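EvpC (Edwardsiella tarda, PDB 3EAA) is a type VI secretion system protein of the Hcp family, whose members stack as hexameric rings and are probably secreted as part of the tube. Local coordinates at residues A66-K69 and L70-A74. Numbering follows the deposited sequence.
Sequences ASVK and LASAA
L70, in helix 67-76, the helix of the Hcp barrel, folds back over A66. Its CD1 lies 3.6 Å from A66 CB, and chi1 of -57°, with CG opposite the carbonyl carbon, directs the branch back toward A66. This apolar side is tightly packed: L70 also rests on Y110 and K61, residues of strands 105-113 and 52-62, so the helix is seated against the barrel wall, while S67 OG hydrogen-bonds D64 O and E124 OE2 of the same chain. Four successive i to i+4 backbone bonds hold the turns together, among them L70 N to A66 O at 2.8 Å and A73 N to K69 O at 2.8 Å.

The other side faces a second subunit of the hexamer, where V68 and A71 pack on its W135. K69 is the looser, partly exposed element, its bent chain carrying NZ to a salt bridge with E153 of that subunit, whose E153 and W135 also hydrogen-bond S72 OG. Within the helix, V68 O receives S72 N at 2.8 Å, and S72 OG lies 2.8 Å from that same V68 O.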
loop_
_atom_site.group_PDB
_atom_site.type_symbol
_atom_site.label_atom_id
_atom_site.label_comp_id
_atom_site.label_asym_id
_atom_site.label_seq_id
_atom_site.Cartn_x
_atom_site.Cartn_y
_atom_site.Cartn_z
ATOM N N ALA A 66 -3.468 -29.600 16.676
ATOM C CA ALA A 66 -2.144 -29.763 16.104
ATOM C C ALA A 66 -1.282 -28.573 16.460
ATOM O O ALA A 66 -0.056 -28.667 16.468
ATOM C CB ALA A 66 -2.230 -29.923 14.613
ATOM N N SER A 67 -1.944 -27.461 16.760
ATOM C CA SER A 67 -1.261 -26.227 17.109
ATOM C C SER A 67 -0.028 -26.483 17.953
ATOM O O SER A 67 1.092 -26.217 17.520
ATOM C CB SER A 67 -2.203 -25.299 17.862
ATOM O OG SER A 67 -3.430 -25.189 17.174
ATOM N N VAL A 68 -0.234 -27.012 19.154
ATOM C CA VAL A 68 0.860 -27.150 20.105
ATOM C C VAL A 68 2.046 -27.884 19.499
ATOM O O VAL A 68 3.194 -27.494 19.704
ATOM C CB VAL A 68 0.415 -27.828 21.402
ATOM C CG1 VAL A 68 1.622 -28.135 22.270
ATOM C CG2 VAL A 68 -0.549 -26.932 22.150
ATOM N N LYS A 69 1.770 -28.928 18.731
ATOM C CA LYS A 69 2.831 -29.711 18.111
ATOM C C LYS A 69 3.500 -28.884 17.024
ATOM O O LYS A 69 4.708 -28.961 16.809
ATOM C CB LYS A 69 2.256 -30.992 17.522
ATOM C CG LYS A 69 1.190 -31.652 18.408
ATOM C CD LYS A 69 1.730 -32.861 19.184
ATOM C CE LYS A 69 2.068 -32.565 20.643
ATOM N NZ LYS A 69 3.487 -32.186 20.845
ATOM N N LEU A 70 2.699 -28.085 16.339
ATOM C CA LEU A 70 3.217 -27.210 15.306
ATOM C C LEU A 70 4.080 -26.164 15.955
ATOM O O LEU A 70 5.154 -25.825 15.456
ATOM C CB LEU A 70 2.068 -26.566 14.535
ATOM C CG LEU A 70 1.194 -27.682 13.949
ATOM C CD1 LEU A 70 -0.182 -27.213 13.512
ATOM C CD2 LEU A 70 1.923 -28.382 12.808
ATOM N N ALA A 71 3.612 -25.661 17.089
ATOM C CA ALA A 71 4.360 -24.659 17.834
ATOM C C ALA A 71 5.704 -25.235 18.240
ATOM O O ALA A 71 6.743 -24.632 18.003
ATOM C CB ALA A 71 3.583 -24.204 19.044
ATOM N N SER A 72 5.684 -26.420 18.833
ATOM C CA SER A 72 6.911 -27.046 19.292
ATOM C C SER A 72 7.819 -27.376 18.117
ATOM O O SER A 72 9.036 -27.201 18.179
ATOM C CB SER A 72 6.582 -28.320 20.055
ATOM O OG SER A 72 5.553 -28.084 20.993
ATOM N N ALA A 73 7.221 -27.859 17.037
ATOM C CA ALA A 73 8.010 -28.233 15.883
ATOM C C ALA A 73 8.908 -27.063 15.487
ATOM O O ALA A 73 10.118 -27.220 15.312
ATOM C CB ALA A 73 7.116 -28.660 14.731
ATOM N N ALA A 74 8.311 -25.883 15.369
ATOM C CA ALA A 74 9.069 -24.692 15.019
ATOM C C ALA A 74 10.396 -24.611 15.787
ATOM O O ALA A 74 11.462 -24.837 15.215
ATOM C CB ALA A 74 8.243 -23.452 15.254
#